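Local coordinates for protein heme oxygenase 1 (Synechocystis sp., PDB 1WE1) that binds heme and probably catalyses its oxidative opening to biliverdin IXalpha, releasing iron and carbon monoxide, at the start of light-harvesting pigment synthesis, at residues V33-K36 / N37-R40; L74-K77 / Q78-E81; A101-A104 / Y105-V109; V109-V112 / A113-P117; I161-E164 / K165-K168. All coordinates share one frame; numbering follows the deposited sequence.

Interaction 1 of 5, residues V33-K36 / N37-R40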
loop_
_atom_site.group_PDB
_atom_site.type_symbol
_atom_site.label_atom_id
_atom_site.label_comp_id
_atom_site.label_asym_id
_atom_site.label_seq_id
_atom_site.Cartn_x
_atom_site.Cartn_y
_atom_site.Cartn_z
ATOM N N VAL A 33 7.828 13.951 11.056
ATOM C CA VAL A 33 7.275 15.128 10.408
ATOM C C VAL A 33 6.427 14.743 9.183
ATOM O O VAL A 33 6.927 14.493 8.079
ATOM C CB VAL A 33 8.398 16.178 10.083
ATOM C CG1 VAL A 33 9.727 15.516 9.999
ATOM C CG2 VAL A 33 8.094 16.932 8.805
ATOM N N VAL A 34 5.125 14.642 9.434
ATOM C CA VAL A 34 4.121 14.323 8.427
ATOM C C VAL A 34 3.029 15.349 8.643
ATOM O O VAL A 34 2.840 15.844 9.751
ATOM C CB VAL A 34 3.508 12.907 8.611
ATOM C CG1 VAL A 34 3.001 12.738 10.015
ATOM C CG2 VAL A 34 2.349 12.706 7.643
ATOM N N GLU A 35 2.305 15.679 7.591
ATOM C CA GLU A 35 1.267 16.669 7.741
ATOM C C GLU A 35 0.024 16.324 6.947
ATOM O O GLU A 35 0.089 15.946 5.777
ATOM C CB GLU A 35 1.834 18.042 7.365
ATOM C CG GLU A 35 0.966 18.906 6.465
ATOM C CD GLU A 35 1.227 18.653 4.996
ATOM O OE1 GLU A 35 2.221 17.966 4.677
ATOM O OE2 GLU A 35 0.448 19.154 4.163
ATOM N N LYS A 36 -1.106 16.450 7.630
ATOM C CA LYS A 36 -2.430 16.171 7.099
ATOM C C LYS A 36 -2.693 16.436 5.606
ATOM O O LYS A 36 -3.275 15.600 4.930
ATOM C CB LYS A 36 -3.463 16.922 7.948
ATOM C CG LYS A 36 -4.868 16.931 7.364
ATOM C CD LYS A 36 -5.817 17.818 8.175
ATOM C CE LYS A 36 -7.182 17.964 7.491
ATOM N NZ LYS A 36 -7.894 16.666 7.286
ATOM N N ASN A 37 -2.264 17.569 5.068
ATOM C CA ASN A 37 -2.571 17.837 3.664
ATOM C C ASN A 37 -1.881 16.994 2.606
ATOM O O ASN A 37 -2.520 16.580 1.642
ATOM C CB ASN A 37 -2.386 19.320 3.359
ATOM C CG ASN A 37 -3.320 20.180 4.168
ATOM O OD1 ASN A 37 -4.537 19.964 4.169
ATOM N ND2 ASN A 37 -2.762 21.152 4.877
ATOM N N SER A 38 -0.589 16.736 2.756
ATOM C CA SER A 38 0.084 15.919 1.765
ATOM C C SER A 38 -0.284 14.439 1.987
ATOM O O SER A 38 -0.636 13.738 1.041
ATOM C CB SER A 38 1.601 16.143 1.826
ATOM O OG SER A 38 2.105 15.979 3.137
ATOM N N TYR A 39 -0.250 13.988 3.239
ATOM C CA TYR A 39 -0.577 12.602 3.577
ATOM C C TYR A 39 -2.004 12.256 3.180
ATOM O O TYR A 39 -2.342 11.109 2.940
ATOM C CB TYR A 39 -0.378 12.378 5.081
ATOM C CG TYR A 39 -0.863 11.038 5.602
ATOM C CD1 TYR A 39 -2.194 10.852 5.978
ATOM C CD2 TYR A 39 0.010 9.949 5.703
ATOM C CE1 TYR A 39 -2.645 9.612 6.438
ATOM C CE2 TYR A 39 -0.430 8.707 6.161
ATOM C CZ TYR A 39 -1.754 8.546 6.525
ATOM O OH TYR A 39 -2.186 7.322 6.969
ATOM N N ARG A 40 -2.842 13.272 3.114
ATOM C CA ARG A 40 -4.243 13.118 2.757
ATOM C C ARG A 40 -4.356 12.713 1.280
ATOM O O ARG A 40 -5.255 11.969 0.882
ATOM C CB ARG A 40 -4.943 14.465 3.007
ATOM C CG ARG A 40 -6.441 14.442 2.929
ATOM C CD ARG A 40 -7.056 15.714 3.484
ATOM N NE ARG A 40 -6.823 16.899 2.669
ATOM C CZ ARG A 40 -7.644 17.950 2.666
ATOM N NH1 ARG A 40 -8.731 17.934 3.428
ATOM N NH2 ARG A 40 -7.391 19.013 1.910
#
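E35 and S38 close the first turn of helix 36-59 through a side-chain N-cap, in which both carboxylate oxygens are put to use on the same residue. E35 OE2 accepts from S38 N at 3.0 Å, while S38 OG donates to E35 OE1 at 2.5 Å. Each oxygen is met from above the carboxylate plane, the amide coming in more steeply than the hydroxyl. A bend at chi2 (-89°) folds the E35 chain back toward the turn, and the serine hydroxyl, held between its own backbone N and carbonyl carbon (chi1 52°), faces it. Replacing E35 by an alanine would probably leave S38 N without its capping acceptor and the serine hydroxyl free to turn. The E35 carbonyl adds a straight backbone bond, Y39 N to E35 O, at 3.2 Å. Farther out, K36 NZ and R40 NH1 stand 4.1 Å apart, yet both donate to the carbonyl oxygen of Y87, a shared acceptor that probably eases the proximity of their like charges. On the buried side Y39 sends its hydroxyl away to Y156, and it is the root of this side chain that is touched here: V34 CG2 rests 3.8 Å from Y39 CB.

Interaction 2 of 5, residues L74-K77 / Q78-E81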
loop_
_atom_site.group_PDB
_atom_site.type_symbol
_atom_site.label_atom_id
_atom_site.label_comp_id
_atom_site.label_asym_id
_atom_site.label_seq_id
_atom_site.Cartn_x
_atom_site.Cartn_y
_atom_site.Cartn_z
ATOM N N LEU A 74 -8.255 -9.077 3.953
ATOM C CA LEU A 74 -7.213 -8.081 3.779
ATOM C C LEU A 74 -7.762 -6.777 3.208
ATOM O O LEU A 74 -7.216 -5.708 3.483
ATOM C CB LEU A 74 -6.107 -8.613 2.859
ATOM C CG LEU A 74 -5.278 -9.778 3.408
ATOM C CD1 LEU A 74 -4.286 -10.266 2.339
ATOM C CD2 LEU A 74 -4.553 -9.341 4.673
ATOM N N ASN A 75 -8.843 -6.863 2.431
ATOM C CA ASN A 75 -9.441 -5.679 1.800
ATOM C C ASN A 75 -9.331 -4.354 2.585
ATOM O O ASN A 75 -9.834 -4.214 3.700
ATOM C CB ASN A 75 -10.907 -5.965 1.423
ATOM C CG ASN A 75 -11.028 -6.967 0.266
ATOM O OD1 ASN A 75 -12.123 -7.258 -0.213
ATOM N ND2 ASN A 75 -9.899 -7.496 -0.176
ATOM N N ARG A 76 -8.657 -3.386 1.972
ATOM C CA ARG A 76 -8.438 -2.079 2.580
ATOM C C ARG A 76 -9.367 -0.971 2.049
ATOM O O ARG A 76 -9.453 0.095 2.646
ATOM C CB ARG A 76 -6.979 -1.628 2.356
ATOM C CG ARG A 76 -5.878 -2.488 2.987
ATOM C CD ARG A 76 -5.947 -2.527 4.520
ATOM N NE ARG A 76 -7.101 -3.290 4.985
ATOM C CZ ARG A 76 -7.570 -3.272 6.228
ATOM N NH1 ARG A 76 -6.987 -2.520 7.156
ATOM N NH2 ARG A 76 -8.631 -4.000 6.547
ATOM N N LYS A 77 -10.066 -1.208 0.946
ATOM C CA LYS A 77 -10.900 -0.150 0.386
ATOM C C LYS A 77 -11.799 0.586 1.389
ATOM O O LYS A 77 -11.709 1.812 1.524
ATOM C CB LYS A 77 -11.753 -0.674 -0.765
ATOM C CG LYS A 77 -12.449 0.453 -1.497
ATOM C CD LYS A 77 -13.511 -0.063 -2.435
ATOM C CE LYS A 77 -14.213 1.089 -3.143
ATOM N NZ LYS A 77 -15.290 0.549 -4.026
ATOM N N GLN A 78 -12.662 -0.157 2.081
ATOM C CA GLN A 78 -13.578 0.427 3.059
ATOM C C GLN A 78 -12.878 1.208 4.180
ATOM O O GLN A 78 -13.278 2.328 4.503
ATOM C CB GLN A 78 -14.460 -0.664 3.676
ATOM C CG GLN A 78 -15.384 -1.383 2.691
ATOM C CD GLN A 78 -14.632 -2.071 1.549
ATOM O OE1 GLN A 78 -13.528 -2.610 1.735
ATOM N NE2 GLN A 78 -15.238 -2.070 0.363
ATOM N N SER A 79 -11.844 0.623 4.776
ATOM C CA SER A 79 -11.127 1.294 5.853
ATOM C C SER A 79 -10.519 2.591 5.340
ATOM O O SER A 79 -10.447 3.582 6.065
ATOM C CB SER A 79 -10.023 0.386 6.422
ATOM O OG SER A 79 -8.877 0.340 5.581
ATOM N N LEU A 80 -10.096 2.580 4.079
ATOM C CA LEU A 80 -9.494 3.742 3.442
ATOM C C LEU A 80 -10.575 4.800 3.170
ATOM O O LEU A 80 -10.294 6.009 3.145
ATOM C CB LEU A 80 -8.810 3.301 2.148
ATOM C CG LEU A 80 -7.356 3.694 1.843
ATOM C CD1 LEU A 80 -6.514 3.827 3.092
ATOM C CD2 LEU A 80 -6.776 2.638 0.927
ATOM N N GLU A 81 -11.809 4.355 2.960
ATOM C CA GLU A 81 -12.891 5.299 2.739
ATOM C C GLU A 81 -13.151 5.986 4.072
ATOM O O GLU A 81 -13.486 7.175 4.127
ATOM C CB GLU A 81 -14.163 4.590 2.274
ATOM C CG GLU A 81 -14.089 4.057 0.860
ATOM C CD GLU A 81 -15.420 3.538 0.354
ATOM O OE1 GLU A 81 -15.511 3.221 -0.854
ATOM O OE2 GLU A 81 -16.372 3.444 1.164
#
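The guanidinium of R76 has S79 OG over one face, 3.7 Å above the plane and displaced toward the rim. Its nitrogens turn back on the preceding chain: R76 NE donates to L74 O at 2.8 Å and R76 NH2 to N75 O at 3.1 Å, with both carbonyl oxygens tilted out of the guanidinium plane. R76 NH1 reaches F155 O and E157 O, and F158 adds a cation-pi contact, so all three nitrogens of this buried group are held. Successive bends at chi2 (-63°) and chi3 (70°) curl the arginine into this position. Its own carbonyl starts the helix, since R76 O accepts from L80 N at 2.9 Å, nearly along the C=O axis, and from S79 OG at 3.0 Å, which comes in from the side at a much more bent angle. On the outer side the extended K77 chain passes E81 obliquely; K77 CE approaches E81 OE1 to 3.4 Å, but the ammonium stays beyond salt-bridge range and that oxygen bonds to Y47 instead. The N-terminus of helix 77-88 is thus fastened from several directions: E54 of helix 36-59 takes the backbone N-H groups of R76 and K77, L80 lies on Y50 of that helix, and R76 packs against Y128 and D131 of helix 120-146.

Interaction 3 of 5, residues A101-A104 / Y105-V109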
loop_
_atom_site.group_PDB
_atom_site.type_symbol
_atom_site.label_atom_id
_atom_site.label_comp_id
_atom_site.label_asym_id
_atom_site.label_seq_id
_atom_site.Cartn_x
_atom_site.Cartn_y
_atom_site.Cartn_z
ATOM N N ALA A 101 0.795 9.709 -10.887
ATOM C CA ALA A 101 1.487 8.490 -10.473
ATOM C C ALA A 101 0.466 7.482 -9.974
ATOM O O ALA A 101 0.560 6.282 -10.259
ATOM C CB ALA A 101 2.480 8.788 -9.380
ATOM N N GLY A 102 -0.516 7.979 -9.232
ATOM C CA GLY A 102 -1.544 7.103 -8.716
ATOM C C GLY A 102 -2.323 6.471 -9.849
ATOM O O GLY A 102 -2.709 5.311 -9.770
ATOM N N GLN A 103 -2.564 7.235 -10.910
ATOM C CA GLN A 103 -3.313 6.714 -12.050
ATOM C C GLN A 103 -2.484 5.650 -12.759
ATOM O O GLN A 103 -3.012 4.615 -13.176
ATOM C CB GLN A 103 -3.667 7.847 -13.019
ATOM C CG GLN A 103 -4.508 7.402 -14.212
ATOM C CD GLN A 103 -5.859 6.830 -13.806
ATOM O OE1 GLN A 103 -6.729 7.551 -13.306
ATOM N NE2 GLN A 103 -6.042 5.526 -14.020
ATOM N N ALA A 104 -1.186 5.906 -12.893
ATOM C CA ALA A 104 -0.298 4.952 -13.538
ATOM C C ALA A 104 -0.345 3.650 -12.731
ATOM O O ALA A 104 -0.375 2.554 -13.291
ATOM C CB ALA A 104 1.131 5.503 -13.590
ATOM N N TYR A 105 -0.359 3.783 -11.409
ATOM C CA TYR A 105 -0.422 2.625 -10.537
ATOM C C TYR A 105 -1.687 1.826 -10.873
ATOM O O TYR A 105 -1.611 0.650 -11.218
ATOM C CB TYR A 105 -0.459 3.072 -9.073
ATOM C CG TYR A 105 -0.007 2.022 -8.078
ATOM C CD1 TYR A 105 -0.191 0.652 -8.324
ATOM C CD2 TYR A 105 0.580 2.396 -6.869
ATOM C CE1 TYR A 105 0.200 -0.313 -7.382
ATOM C CE2 TYR A 105 0.971 1.442 -5.922
ATOM C CZ TYR A 105 0.776 0.092 -6.184
ATOM O OH TYR A 105 1.138 -0.837 -5.230
ATOM N N VAL A 106 -2.844 2.478 -10.774
ATOM C CA VAL A 106 -4.131 1.847 -11.064
ATOM C C VAL A 106 -4.128 1.228 -12.450
ATOM O O VAL A 106 -4.669 0.138 -12.656
ATOM C CB VAL A 106 -5.299 2.878 -11.009
ATOM C CG1 VAL A 106 -6.539 2.329 -11.713
ATOM C CG2 VAL A 106 -5.620 3.214 -9.580
ATOM N N ASP A 107 -3.536 1.952 -13.398
ATOM C CA ASP A 107 -3.449 1.501 -14.786
ATOM C C ASP A 107 -2.713 0.167 -14.896
ATOM O O ASP A 107 -3.162 -0.737 -15.600
ATOM C CB ASP A 107 -2.745 2.562 -15.644
ATOM C CG ASP A 107 -3.654 3.741 -15.996
ATOM O OD1 ASP A 107 -3.142 4.742 -16.534
ATOM O OD2 ASP A 107 -4.876 3.669 -15.749
ATOM N N ARG A 108 -1.589 0.041 -14.198
ATOM C CA ARG A 108 -0.831 -1.197 -14.238
ATOM C C ARG A 108 -1.630 -2.374 -13.674
ATOM O O ARG A 108 -1.619 -3.465 -14.245
ATOM C CB ARG A 108 0.480 -1.057 -13.464
ATOM C CG ARG A 108 1.192 -2.397 -13.249
ATOM C CD ARG A 108 1.548 -3.051 -14.577
ATOM N NE ARG A 108 2.511 -2.235 -15.301
ATOM C CZ ARG A 108 3.830 -2.292 -15.131
ATOM N NH1 ARG A 108 4.620 -1.488 -15.833
ATOM N NH2 ARG A 108 4.367 -3.175 -14.293
ATOM N N VAL A 109 -2.310 -2.159 -12.552
ATOM C CA VAL A 109 -3.100 -3.220 -11.927
ATOM C C VAL A 109 -4.118 -3.767 -12.925
ATOM O O VAL A 109 -4.241 -4.977 -13.114
ATOM C CB VAL A 109 -3.860 -2.693 -10.673
ATOM C CG1 VAL A 109 -4.778 -3.770 -10.114
ATOM C CG2 VAL A 109 -2.866 -2.254 -9.612
#
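A101 to A104 and Y105 to R108 are joined by four consecutive i to i+4 backbone bonds, from Y105 N to A101 O through R108 N to A104 O, the regular ladder of an alpha-helix. One side-chain pair repeats this spacing on the surface of helix 100-115. Q103 NE2 donates to D107 OD2 at 2.8 Å, with an N-H...O angle of 145°. The acceptor is tilted somewhat out of the glutamine amide plane, the amide nitrogen meets OD2 from well above the carboxylate plane, and the two flat groups are turned 37° against each other. The glutamine runs out with CG anti to the backbone N, then bends at chi2 (62°), which brings the amide along the helix to the aspartate one turn on. A leucine in place of Q103 would probably leave D107 OD2 without this N-H and the carboxylate freer to swing about chi1. Beside the pair, V106 CG1 lies 4.0 Å from Q103 NE2 and flanks the amide. The helix faces the protein with other residues: Y105, whose side chain comes within about 6 Å of the heme, bonds through its hydroxyl to N199, and R108 forms salt bridges with E191 and D194 of helix 182-205. Chemically, the surface bond joins a neutral amide to a charged group. It matters partly because D107 OD2 also lies 3.3 Å from Q103 O, acceptor against acceptor, and the glutamine N-H probably offsets that repulsion while leaving the negative charge of the carboxylate uncancelled.

Interaction 4 of 5, residues V109-V112 / A113-P117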
loop_
_atom_site.group_PDB
_atom_site.type_symbol
_atom_site.label_atom_id
_atom_site.label_comp_id
_atom_site.label_asym_id
_atom_site.label_seq_id
_atom_site.Cartn_x
_atom_site.Cartn_y
_atom_site.Cartn_z
ATOM N N VAL A 109 -2.310 -2.159 -12.552
ATOM C CA VAL A 109 -3.100 -3.220 -11.927
ATOM C C VAL A 109 -4.118 -3.767 -12.925
ATOM O O VAL A 109 -4.241 -4.977 -13.114
ATOM C CB VAL A 109 -3.860 -2.693 -10.673
ATOM C CG1 VAL A 109 -4.778 -3.770 -10.114
ATOM C CG2 VAL A 109 -2.866 -2.254 -9.612
ATOM N N ARG A 110 -4.836 -2.850 -13.563
ATOM C CA ARG A 110 -5.856 -3.194 -14.534
ATOM C C ARG A 110 -5.278 -3.906 -15.748
ATOM O O ARG A 110 -5.889 -4.835 -16.278
ATOM C CB ARG A 110 -6.599 -1.925 -14.966
ATOM C CG ARG A 110 -7.577 -1.420 -13.916
ATOM C CD ARG A 110 -8.653 -2.475 -13.680
ATOM N NE ARG A 110 -9.515 -2.228 -12.521
ATOM C CZ ARG A 110 -10.202 -1.110 -12.309
ATOM N NH1 ARG A 110 -10.136 -0.103 -13.176
ATOM N NH2 ARG A 110 -10.974 -1.012 -11.235
ATOM N N GLN A 111 -4.101 -3.469 -16.181
ATOM C CA GLN A 111 -3.445 -4.055 -17.340
ATOM C C GLN A 111 -3.070 -5.496 -17.022
ATOM O O GLN A 111 -3.447 -6.435 -17.723
ATOM C CB GLN A 111 -2.181 -3.264 -17.684
ATOM C CG GLN A 111 -1.835 -3.233 -19.167
ATOM C CD GLN A 111 -2.087 -4.558 -19.864
ATOM O OE1 GLN A 111 -3.051 -4.707 -20.626
ATOM N NE2 GLN A 111 -1.225 -5.535 -19.601
ATOM N N VAL A 112 -2.309 -5.654 -15.952
ATOM C CA VAL A 112 -1.866 -6.955 -15.521
ATOM C C VAL A 112 -3.046 -7.908 -15.363
ATOM O O VAL A 112 -2.933 -9.094 -15.660
ATOM C CB VAL A 112 -1.079 -6.821 -14.195
ATOM C CG1 VAL A 112 -1.251 -8.058 -13.336
ATOM C CG2 VAL A 112 0.400 -6.591 -14.504
ATOM N N ALA A 113 -4.185 -7.391 -14.914
ATOM C CA ALA A 113 -5.357 -8.241 -14.725
ATOM C C ALA A 113 -5.966 -8.754 -16.031
ATOM O O ALA A 113 -6.728 -9.717 -16.022
ATOM C CB ALA A 113 -6.419 -7.510 -13.907
ATOM N N ALA A 114 -5.636 -8.126 -17.154
ATOM C CA ALA A 114 -6.196 -8.554 -18.442
ATOM C C ALA A 114 -5.318 -9.537 -19.229
ATOM O O ALA A 114 -5.832 -10.373 -19.979
ATOM C CB ALA A 114 -6.503 -7.330 -19.311
ATOM N N THR A 115 -4.000 -9.451 -19.038
ATOM C CA THR A 115 -3.069 -10.300 -19.765
ATOM C C THR A 115 -2.186 -11.218 -18.914
ATOM O O THR A 115 -1.678 -12.218 -19.410
ATOM C CB THR A 115 -2.166 -9.437 -20.668
ATOM O OG1 THR A 115 -1.355 -8.581 -19.855
ATOM C CG2 THR A 115 -3.015 -8.568 -21.593
ATOM N N ALA A 116 -2.007 -10.899 -17.637
ATOM C CA ALA A 116 -1.173 -11.728 -16.768
ATOM C C ALA A 116 -1.664 -11.766 -15.327
ATOM O O ALA A 116 -0.917 -11.474 -14.407
ATOM C CB ALA A 116 0.260 -11.228 -16.806
ATOM N N PRO A 117 -2.926 -12.160 -15.112
ATOM C CA PRO A 117 -3.500 -12.228 -13.768
ATOM C C PRO A 117 -2.590 -12.770 -12.679
ATOM O O PRO A 117 -2.765 -12.435 -11.501
ATOM C CB PRO A 117 -4.749 -13.096 -13.965
ATOM C CG PRO A 117 -4.451 -13.869 -15.202
ATOM C CD PRO A 117 -3.818 -12.824 -16.073
#
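Q111 serves T115 with both its side chain and its carbonyl. The amide Q111 NE2 donates to T115 OG1 at 3.1 Å, the hydroxyl oxygen lying in the plane of the amide and the N-H...O angle reaching 149°. With OG1 set between the threonine N and carbonyl carbon (chi1 64°), the hydroxyl faces back along the helix, where the bent glutamine chain can meet it. Q111 O accepts from A114 N at 2.8 Å, the donor standing above the carbonyl plane, and more weakly from T115 N at 3.3 Å. Just before this the pattern is regular, with A113 N on V109 O at 3.0 Å. These bonds mark the C-terminal end of helix 100-115: the i to i+3 bond of A114 is a tightening of the last turn, and A116 is the first residue to leave helical backbone angles. Even so, A116 N still reaches V112 O, at 2.8 Å. The next nitrogen, P117 N, lies close to the same carbonyl but, as a proline nitrogen, has no hydrogen to offer. V112 CG1 lies 3.6 Å from A116 O, and the valine side chain also touches L119 beyond the turn. R110 looks to helix 36-59 for its partner, forming a salt bridge from NE to E56 OE2; A113 touches the same glutamate, while the ring of P117 packs on F60 and L66.

Interaction 5 of 5, residues I161-E164 / K165-K168. With PO4 (phosphate ion), chain E.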
loop_
_atom_site.group_PDB
_atom_site.type_symbol
_atom_site.label_atom_id
_atom_site.label_comp_id
_atom_site.label_asym_id
_atom_site.label_seq_id
_atom_site.Cartn_x
_atom_site.Cartn_y
_atom_site.Cartn_z
ATOM N N ILE A 161 -8.983 -9.725 11.345
ATOM C CA ILE A 161 -7.823 -10.588 11.509
ATOM C C ILE A 161 -7.354 -10.517 12.962
ATOM O O ILE A 161 -6.696 -9.560 13.384
ATOM C CB ILE A 161 -6.663 -10.180 10.586
ATOM C CG1 ILE A 161 -7.084 -10.323 9.122
ATOM C CG2 ILE A 161 -5.449 -11.055 10.871
ATOM C CD1 ILE A 161 -6.000 -9.960 8.132
ATOM N N ASP A 162 -7.721 -11.538 13.726
ATOM C CA ASP A 162 -7.360 -11.626 15.132
ATOM C C ASP A 162 -5.858 -11.830 15.253
ATOM O O ASP A 162 -5.118 -10.900 15.575
ATOM C CB ASP A 162 -8.093 -12.802 15.774
ATOM C CG ASP A 162 -9.579 -12.810 15.451
ATOM O OD1 ASP A 162 -10.245 -13.824 15.767
ATOM O OD2 ASP A 162 -10.080 -11.809 14.887
ATOM N N ASP A 163 -5.411 -13.052 14.987
ATOM C CA ASP A 163 -3.993 -13.369 15.066
ATOM C C ASP A 163 -3.352 -13.011 13.736
ATOM O O ASP A 163 -3.374 -13.800 12.795
ATOM C CB ASP A 163 -3.791 -14.859 15.346
ATOM C CG ASP A 163 -2.374 -15.179 15.795
ATOM O OD1 ASP A 163 -1.422 -14.555 15.272
ATOM O OD2 ASP A 163 -2.214 -16.063 16.665
ATOM N N GLU A 164 -2.780 -11.815 13.667
ATOM C CA GLU A 164 -2.146 -11.337 12.446
ATOM C C GLU A 164 -0.841 -12.059 12.116
ATOM O O GLU A 164 -0.571 -12.354 10.955
ATOM C CB GLU A 164 -1.938 -9.827 12.550
ATOM C CG GLU A 164 -3.263 -9.086 12.726
ATOM C CD GLU A 164 -3.110 -7.578 12.868
ATOM O OE1 GLU A 164 -4.149 -6.880 12.950
ATOM O OE2 GLU A 164 -1.957 -7.094 12.900
ATOM N N LYS A 165 -0.035 -12.350 13.129
ATOM C CA LYS A 165 1.215 -13.066 12.905
ATOM C C LYS A 165 0.873 -14.432 12.329
ATOM O O LYS A 165 1.590 -14.961 11.478
ATOM C CB LYS A 165 1.982 -13.240 14.219
ATOM C CG LYS A 165 2.811 -12.033 14.638
ATOM C CD LYS A 165 4.110 -11.942 13.836
ATOM C CE LYS A 165 4.983 -10.801 14.328
ATOM N NZ LYS A 165 6.314 -10.792 13.675
ATOM N N ALA A 166 -0.235 -14.998 12.800
ATOM C CA ALA A 166 -0.689 -16.297 12.328
ATOM C C ALA A 166 -1.242 -16.158 10.918
ATOM O O ALA A 166 -1.230 -17.118 10.146
ATOM C CB ALA A 166 -1.760 -16.860 13.261
ATOM N N PHE A 167 -1.743 -14.970 10.582
ATOM C CA PHE A 167 -2.267 -14.763 9.243
ATOM C C PHE A 167 -1.099 -14.563 8.302
ATOM O O PHE A 167 -1.118 -15.025 7.163
ATOM C CB PHE A 167 -3.170 -13.536 9.153
ATOM C CG PHE A 167 -3.754 -13.334 7.773
ATOM C CD1 PHE A 167 -4.978 -13.901 7.428
ATOM C CD2 PHE A 167 -3.035 -12.661 6.789
ATOM C CE1 PHE A 167 -5.472 -13.808 6.121
ATOM C CE2 PHE A 167 -3.523 -12.564 5.485
ATOM C CZ PHE A 167 -4.743 -13.142 5.153
ATOM N N LYS A 168 -0.076 -13.868 8.782
ATOM C CA LYS A 168 1.097 -13.605 7.967
ATOM C C LYS A 168 1.744 -14.922 7.522
ATOM O O LYS A 168 2.405 -14.980 6.491
ATOM C CB LYS A 168 2.089 -12.728 8.745
ATOM C CG LYS A 168 3.132 -12.030 7.879
ATOM C CD LYS A 168 4.055 -11.120 8.705
ATOM C CE LYS A 168 5.269 -10.673 7.882
ATOM N NZ LYS A 168 6.270 -9.863 8.649
HETATM P P PO4 E . 7.595 -13.076 11.334
HETATM O O1 PO4 E . 8.517 -14.244 11.275
HETATM O O2 PO4 E . 6.216 -13.549 11.623
HETATM O O3 PO4 E . 7.612 -12.366 10.027
HETATM O O4 PO4 E . 8.039 -12.150 12.409
#
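D163 caps helix 164-176: its OD1 accepts from A166 N at 2.8 Å, an N-cap bond in which the amide comes from above the carboxylate plane. CG lies anti to the aspartate's own N (chi1 -165°), which brings the carboxylate over the opening turn and sets it against the methyl of A166. Behind the cap, K168 N donates to E164 O at 2.7 Å, and the helix is under way. Two lysines at the start of the helix reach a phosphate ion, probably from the crystallisation liquor. K165, bent at chi2, approaches with NZ 2.5 Å from phosphate O4; K168, extended beyond CG, brings NZ to 3.2 Å from O3. The stronger commitment of K168 is to the heme, where NZ bonds to a propionate oxygen, O1D, as befits a heme-binding residue; R172, another heme-binding residue, is close beside it, and NZ also makes a weak hydrogen bond with S133 OG. The two ammonium groups would probably stabilise the negative charge of the phosphate, and K168 that of the propionate it holds. The turn is probably positioned by its apolar side. The ring of F167 leads away from the turn, meets F71 edge-to-face and touches L132 of helix 120-146. I161 comes from the loop before the helix, and its side chain and that of F167 cross at about a right angle: I161 CG2 touches F167 CB at 3.8 Å, and the terminal methyl CD1 sits over the centre of the ring in a CH-pi contact, 4.1 Å from the centroid and 11° off the normal.

Interactions 1, 2 and 5 each lie at the start of a helix, whereas interactions 3 and 4 follow one another along helix 100-115, sharing V109 with centres 12 Å apart. Direct contact also joins interactions 2 and 5: L74 CD2 packs 3.5 Å from F167 CE2 and 3.8 Å from I161 CD1, linking the loop before helix 77-88 to the turn that carries K168. Interaction 5 alone binds the heme; Y105 of interaction 3 comes within about 6 Å of it, while the nearest side chains of interactions 1, 2 and 4 stay about 10 to 12 Å away. Interactions 3 and 5 lie on opposite sides of the chain's centre, 29 Å apart between centres.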